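Local coordinates for protein kojibiose phosphorylase (Gut metagenome, PDB 6W0P) that belongs to glycoside hydrolase family 65, joining an N-terminal beta-sandwich domain, a helical central catalytic domain and a small C-terminal domain, at residues T238-A241 and N242-K245; M492-K495 and C496-L500; N657-T660 and C661-I664. All coordinates share one frame; numbering follows the deposited sequence.

Contact 1: T238-A241 and N242-K245; sequences TLEA and NKEK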
loop_
_atom_site.group_PDB
_atom_site.type_symbol
_atom_site.label_atom_id
_atom_site.label_comp_id
_atom_site.label_asym_id
_atom_site.label_seq_id
_atom_site.Cartn_x
_atom_site.Cartn_y
_atom_site.Cartn_z
ATOM N N THR A 238 -1.742 59.612 10.342
ATOM C CA THR A 238 -1.647 60.363 11.605
ATOM C C THR A 238 -2.950 60.139 12.362
ATOM O O THR A 238 -4.004 60.488 11.842
ATOM C CB THR A 238 -1.310 61.832 11.330
ATOM O OG1 THR A 238 -0.113 61.728 10.562
ATOM C CG2 THR A 238 -1.100 62.662 12.584
ATOM N N LEU A 239 -2.859 59.536 13.536
ATOM C CA LEU A 239 -4.017 59.303 14.422
ATOM C C LEU A 239 -4.127 60.494 15.369
ATOM O O LEU A 239 -3.115 60.842 15.997
ATOM C CB LEU A 239 -3.821 57.997 15.197
ATOM C CG LEU A 239 -3.599 56.734 14.367
ATOM C CD1 LEU A 239 -3.557 55.518 15.277
ATOM C CD2 LEU A 239 -4.670 56.571 13.300
ATOM N N GLU A 240 -5.311 61.094 15.445
ATOM C CA GLU A 240 -5.665 62.122 16.449
ATOM C C GLU A 240 -6.257 61.385 17.648
ATOM O O GLU A 240 -7.177 60.529 17.430
ATOM C CB GLU A 240 -6.675 63.126 15.891
ATOM C CG GLU A 240 -6.277 63.714 14.547
ATOM C CD GLU A 240 -7.231 64.766 14.003
ATOM O OE1 GLU A 240 -8.052 65.297 14.799
ATOM O OE2 GLU A 240 -7.150 65.056 12.785
ATOM N N ALA A 241 -5.742 61.702 18.839
ATOM C CA ALA A 241 -6.204 61.171 20.142
ATOM C C ALA A 241 -7.738 61.122 20.177
ATOM O O ALA A 241 -8.385 62.155 19.870
ATOM C CB ALA A 241 -5.668 62.025 21.263
ATOM N N ASN A 242 -8.292 59.950 20.494
ATOM C CA ASN A 242 -9.745 59.759 20.749
ATOM C C ASN A 242 -10.583 59.935 19.465
ATOM O O ASN A 242 -11.802 60.062 19.591
ATOM C CB ASN A 242 -10.208 60.702 21.869
ATOM C CG ASN A 242 -9.293 60.674 23.078
ATOM O OD1 ASN A 242 -8.960 59.600 23.562
ATOM N ND2 ASN A 242 -8.867 61.838 23.551
ATOM N N LYS A 243 -9.989 59.925 18.271
ATOM C CA LYS A 243 -10.731 60.081 16.984
ATOM C C LYS A 243 -10.495 58.856 16.097
ATOM O O LYS A 243 -9.358 58.605 15.701
ATOM C CB LYS A 243 -10.306 61.340 16.222
ATOM C CG LYS A 243 -11.224 61.704 15.063
ATOM C CD LYS A 243 -10.702 62.846 14.202
ATOM C CE LYS A 243 -11.608 63.151 13.021
ATOM N NZ LYS A 243 -11.339 64.497 12.457
ATOM N N GLU A 244 -11.551 58.120 15.787
ATOM C CA GLU A 244 -11.423 56.842 15.055
ATOM C C GLU A 244 -11.076 57.164 13.600
ATOM O O GLU A 244 -11.694 58.061 13.033
ATOM C CB GLU A 244 -12.703 56.038 15.216
ATOM C CG GLU A 244 -12.666 54.748 14.448
ATOM C CD GLU A 244 -13.986 54.022 14.521
ATOM O OE1 GLU A 244 -14.648 53.946 13.480
ATOM O OE2 GLU A 244 -14.340 53.571 15.623
ATOM N N LYS A 245 -10.072 56.485 13.051
ATOM C CA LYS A 245 -9.671 56.568 11.632
ATOM C C LYS A 245 -9.955 55.199 11.013
ATOM O O LYS A 245 -9.400 54.215 11.512
ATOM C CB LYS A 245 -8.188 56.950 11.551
ATOM C CG LYS A 245 -7.603 57.000 10.152
ATOM C CD LYS A 245 -8.062 58.219 9.381
ATOM C CE LYS A 245 -7.645 58.192 7.919
ATOM N NZ LYS A 245 -8.692 58.777 7.038
HETATM O O HOH W 1 -9.580 64.199 22.421
#
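Where E240 meets K243 the chain reverses through a type II beta turn, closed by one backbone hydrogen bond from K243 N to E240 O, 3.0 Å long. A241 and N242 hold the corners, and N242 has the positive phi (69°) that the third position of this turn type requires. The side chains of E240 and K243 leave the two ends of the turn side by side and point the same way. The lysine CG is anti to its backbone N (chi1 -168°) and the chain beyond is fully extended, which carries its methylenes along the glutamate: E240 OE1 lies 3.7 Å from K243 CD. The charged ends stop short of a salt bridge, with K243 NZ 4.1 Å from E240 OE1. Beyond the turn, L239 lies across K245, with L239 CD2 against K245 CB at 3.9 Å, while the leucine also packs on F159 and S161 of strand 152-161. At the corner a water accepts from N242 ND2 at 2.7 Å and gives a weak bond to A241 O. D164 takes the A241 N-H through its side chain. The turn passes the chain from strand 230-239 to strand 245-256, which belong to different sheets of the N-terminal domain. Its chemistry implies a turn set mainly by the backbone, with the E240-K243 attraction probably a modest, solvent-screened addition.

Contact 2: M492-K495 and C496-L500; sequences MAKK and CFQYL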
loop_
_atom_site.group_PDB
_atom_site.type_symbol
_atom_site.label_atom_id
_atom_site.label_comp_id
_atom_site.label_asym_id
_atom_site.label_seq_id
_atom_site.Cartn_x
_atom_site.Cartn_y
_atom_site.Cartn_z
ATOM N N MET A 492 -27.671 -1.595 -2.895
ATOM C CA MET A 492 -27.693 -0.267 -3.561
ATOM C C MET A 492 -27.570 -0.424 -5.094
ATOM O O MET A 492 -28.193 0.389 -5.798
ATOM C CB MET A 492 -26.580 0.631 -3.020
ATOM C CG MET A 492 -26.767 1.000 -1.566
ATOM S SD MET A 492 -28.342 1.823 -1.254
ATOM C CE MET A 492 -27.986 3.423 -1.979
ATOM N N ALA A 493 -26.773 -1.387 -5.589
ATOM C CA ALA A 493 -26.615 -1.693 -7.028
ATOM C C ALA A 493 -27.961 -2.163 -7.601
ATOM O O ALA A 493 -28.398 -1.659 -8.666
ATOM C CB ALA A 493 -25.543 -2.738 -7.227
ATOM N N LYS A 494 -28.595 -3.121 -6.928
ATOM C CA LYS A 494 -29.938 -3.633 -7.299
ATOM C C LYS A 494 -30.930 -2.463 -7.313
ATOM O O LYS A 494 -31.692 -2.371 -8.298
ATOM C CB LYS A 494 -30.359 -4.753 -6.356
ATOM C CG LYS A 494 -31.645 -5.457 -6.755
ATOM C CD LYS A 494 -32.069 -6.603 -5.845
ATOM C CE LYS A 494 -33.383 -7.208 -6.302
ATOM N NZ LYS A 494 -33.539 -8.593 -5.801
ATOM N N LYS A 495 -30.862 -1.546 -6.336
ATOM C CA LYS A 495 -31.741 -0.347 -6.321
ATOM C C LYS A 495 -31.443 0.533 -7.538
ATOM O O LYS A 495 -32.392 1.089 -8.105
ATOM C CB LYS A 495 -31.609 0.466 -5.033
ATOM C CG LYS A 495 -32.306 -0.127 -3.819
ATOM C CD LYS A 495 -33.819 -0.131 -3.935
ATOM C CE LYS A 495 -34.493 -0.259 -2.592
ATOM N NZ LYS A 495 -35.954 -0.457 -2.733
ATOM N N CYS A 496 -30.184 0.681 -7.926
ATOM C CA CYS A 496 -29.818 1.449 -9.140
ATOM C C CYS A 496 -30.478 0.802 -10.371
ATOM O O CYS A 496 -31.124 1.521 -11.156
ATOM C CB CYS A 496 -28.316 1.514 -9.350
ATOM S SG CYS A 496 -27.897 2.729 -10.627
ATOM N N PHE A 497 -30.371 -0.520 -10.506
ATOM C CA PHE A 497 -30.866 -1.263 -11.692
ATOM C C PHE A 497 -32.379 -1.078 -11.806
ATOM O O PHE A 497 -32.854 -0.798 -12.909
ATOM C CB PHE A 497 -30.501 -2.747 -11.615
ATOM C CG PHE A 497 -29.024 -3.035 -11.686
ATOM C CD1 PHE A 497 -28.161 -2.162 -12.315
ATOM C CD2 PHE A 497 -28.511 -4.191 -11.123
ATOM C CE1 PHE A 497 -26.806 -2.420 -12.362
ATOM C CE2 PHE A 497 -27.154 -4.455 -11.175
ATOM C CZ PHE A 497 -26.304 -3.576 -11.814
ATOM N N GLN A 498 -33.096 -1.218 -10.690
ATOM C CA GLN A 498 -34.579 -1.164 -10.676
ATOM C C GLN A 498 -35.042 0.270 -10.952
ATOM O O GLN A 498 -36.017 0.430 -11.694
ATOM C CB GLN A 498 -35.116 -1.718 -9.367
ATOM C CG GLN A 498 -34.851 -3.207 -9.207
ATOM C CD GLN A 498 -35.269 -3.675 -7.836
ATOM O OE1 GLN A 498 -35.207 -2.921 -6.866
ATOM N NE2 GLN A 498 -35.697 -4.928 -7.750
ATOM N N TYR A 499 -34.336 1.294 -10.469
ATOM C CA TYR A 499 -34.721 2.697 -10.771
ATOM C C TYR A 499 -34.560 2.972 -12.274
ATOM O O TYR A 499 -35.458 3.594 -12.875
ATOM C CB TYR A 499 -33.935 3.706 -9.936
ATOM C CG TYR A 499 -34.471 5.115 -9.996
ATOM C CD1 TYR A 499 -35.809 5.392 -9.734
ATOM C CD2 TYR A 499 -33.644 6.177 -10.313
ATOM C CE1 TYR A 499 -36.308 6.686 -9.781
ATOM C CE2 TYR A 499 -34.122 7.476 -10.358
ATOM C CZ TYR A 499 -35.457 7.733 -10.098
ATOM O OH TYR A 499 -35.920 9.020 -10.155
ATOM N N LEU A 500 -33.442 2.566 -12.868
ATOM C CA LEU A 500 -33.184 2.850 -14.297
ATOM C C LEU A 500 -34.266 2.154 -15.124
ATOM O O LEU A 500 -34.864 2.811 -15.978
ATOM C CB LEU A 500 -31.797 2.354 -14.709
ATOM C CG LEU A 500 -31.481 2.522 -16.192
ATOM C CD1 LEU A 500 -31.697 3.957 -16.639
ATOM C CD2 LEU A 500 -30.058 2.089 -16.500
HETATM O O HOH W 2 -36.170 -0.464 -6.180
#
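K494 and Q498 meet one turn apart on helix 487-504, and Q498 N donates to K494 O at 3.0 Å. The same i to i+4 pattern satisfies the neighbouring carbonyls: M492 O takes C496 N, A493 O takes F497 N at 2.9 Å, and K495 O takes Y499 N at 3.1 Å. A493 O has a second neighbour, because the F497 ring lies with one face toward it, the oxygen 3.4 Å above the plane and offset toward the rim. CG of F497 sits beside its backbone N (chi1 -66°), turning the ring back over that carbonyl. Among the side chains, K494 runs extended and lays CE 3.6 Å from Q498 NE2, a contact of methylene with amide rather than a polar bond. The other end of that amide is served by a water, which donates to Q498 OE1 at 2.7 Å and is also reached, weakly, by K495 NZ at 3.5 Å. The stronger partner of K495 NZ is E600, in a salt bridge, and Y597 adds a cation-pi contact. Elsewhere C496 and L500 pack on S452 of helix 437-458, and Y499 meets Y428 of helix 418-434 edge-to-face; one side of the helix thus packs within the catalytic domain, while Q498 faces solvent. With its carbonyls paired internally, the helix buries C496, F497 and Y499, while the charge of K495 is probably stabilised by E600.

Contact 3: N657-T660 and C661-I664; sequences NNNT and CEGI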
loop_
_atom_site.group_PDB
_atom_site.type_symbol
_atom_site.label_atom_id
_atom_site.label_comp_id
_atom_site.label_asym_id
_atom_site.label_seq_id
_atom_site.Cartn_x
_atom_site.Cartn_y
_atom_site.Cartn_z
ATOM N N ASN A 657 -13.119 15.966 18.550
ATOM C CA ASN A 657 -12.202 15.083 17.789
ATOM C C ASN A 657 -10.733 15.530 17.959
ATOM O O ASN A 657 -9.836 14.823 17.437
ATOM C CB ASN A 657 -12.615 14.996 16.314
ATOM C CG ASN A 657 -13.791 14.069 16.050
ATOM O OD1 ASN A 657 -14.475 13.632 16.970
ATOM N ND2 ASN A 657 -14.023 13.727 14.791
ATOM N N ASN A 658 -10.486 16.694 18.571
ATOM C CA ASN A 658 -9.145 17.285 18.804
ATOM C C ASN A 658 -8.427 17.654 17.487
ATOM O O ASN A 658 -7.239 17.943 17.554
ATOM C CB ASN A 658 -8.279 16.387 19.695
ATOM C CG ASN A 658 -8.762 16.361 21.133
ATOM O OD1 ASN A 658 -8.957 17.402 21.758
ATOM N ND2 ASN A 658 -8.994 15.174 21.657
ATOM N N ASN A 659 -9.110 17.749 16.350
ATOM C CA ASN A 659 -8.461 18.125 15.062
ATOM C C ASN A 659 -9.274 19.221 14.340
ATOM O O ASN A 659 -9.142 19.354 13.123
ATOM C CB ASN A 659 -8.260 16.892 14.171
ATOM C CG ASN A 659 -9.591 16.294 13.725
ATOM O OD1 ASN A 659 -10.634 16.605 14.304
ATOM N ND2 ASN A 659 -9.580 15.451 12.697
ATOM N N THR A 660 -10.104 19.980 15.037
ATOM C CA THR A 660 -10.830 21.124 14.439
ATOM C C THR A 660 -9.811 22.189 14.032
ATOM O O THR A 660 -10.179 23.049 13.221
ATOM C CB THR A 660 -11.932 21.646 15.367
ATOM O OG1 THR A 660 -12.979 20.677 15.324
ATOM C CG2 THR A 660 -12.467 23.005 14.967
ATOM N N CYS A 661 -8.573 22.120 14.538
ATOM C CA CYS A 661 -7.436 22.992 14.097
ATOM C C CYS A 661 -7.273 22.887 12.581
ATOM O O CYS A 661 -6.966 23.909 11.979
ATOM C CB CYS A 661 -6.121 22.676 14.813
ATOM S SG CYS A 661 -5.585 20.944 14.749
ATOM N N GLU A 662 -7.550 21.709 12.000
ATOM C CA GLU A 662 -7.380 21.408 10.554
ATOM C C GLU A 662 -8.540 21.988 9.739
ATOM O O GLU A 662 -8.384 22.165 8.504
ATOM C CB GLU A 662 -7.370 19.900 10.280
ATOM C CG GLU A 662 -6.177 19.133 10.831
ATOM C CD GLU A 662 -6.290 17.621 10.647
ATOM O OE1 GLU A 662 -7.088 17.176 9.807
ATOM O OE2 GLU A 662 -5.607 16.879 11.364
ATOM N N GLY A 663 -9.679 22.243 10.371
ATOM C CA GLY A 663 -10.901 22.615 9.630
ATOM C C GLY A 663 -12.136 22.081 10.318
ATOM O O GLY A 663 -12.007 21.305 11.286
ATOM N N ILE A 664 -13.294 22.564 9.896
ATOM C CA ILE A 664 -14.606 22.114 10.435
ATOM C C ILE A 664 -14.916 20.775 9.758
ATOM O O ILE A 664 -14.327 20.507 8.662
ATOM C CB ILE A 664 -15.693 23.181 10.189
ATOM C CG1 ILE A 664 -15.986 23.394 8.700
ATOM C CG2 ILE A 664 -15.324 24.484 10.867
ATOM C CD1 ILE A 664 -17.033 24.444 8.452
HETATM O O HOH W 3 -7.752 20.839 17.357
HETATM O O HOH W 4 -11.001 18.944 11.077
#
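Backbone hydrogen bonds wind N659 to G663 into one tight turn: E662 N donates to N659 O at 3.1 Å, and G663 N to T660 O at 3.0 Å, both in i to i+3 pairing. A CA-H...O contact from T660 CA to G663 O, 3.4 Å, closes the same loop. Two waters extend the network. One donates both to N659 O at 2.8 Å and to G663 O at 2.6 Å; the other accepts from C661 N and gives a weak bond to N658 O. This is a short 3-10 turn ended by G663, whose backbone has a phi of 146°, a region open chiefly to glycine. It lies between helices 638-645 and 666-680 of the catalytic domain and close to helix 26-32, where S31 bonds T660 O. Van der Waals contacts come from the side chains: E662 OE2 rests 3.9 Å from N659 CB, the amide and carboxylate planes 69° apart, and C661 SG, held over the backbone by a chi1 of 54°, lies 4.0 Å from N659 CA. Polar ends find partners outside the turn: T660 OG1 bonds D652, and N658 OD1 bonds K6.

Overall arrangement
The three sites illustrate how a local i to i+3 or i+4 contact changes character with its surroundings. Contact 1 is a surface turn between strands of two sheets, far from the chain's centre; contact 2 is the buried one, inside a helix; contact 3, partly buried, lies nearest the centre. Contacts 2 and 3 share the catalytic domain range, yet their centres are about 37 Å apart and on opposite sides of the chain's centre, whereas contact 1 belongs to the N-terminal domain. The exposed turn carries loosely matched charges, the helix relies on regular backbone bonds and apolar neighbours, and the 3-10 turn combines i to i+3 backbone bonds with bridging waters. None touches another.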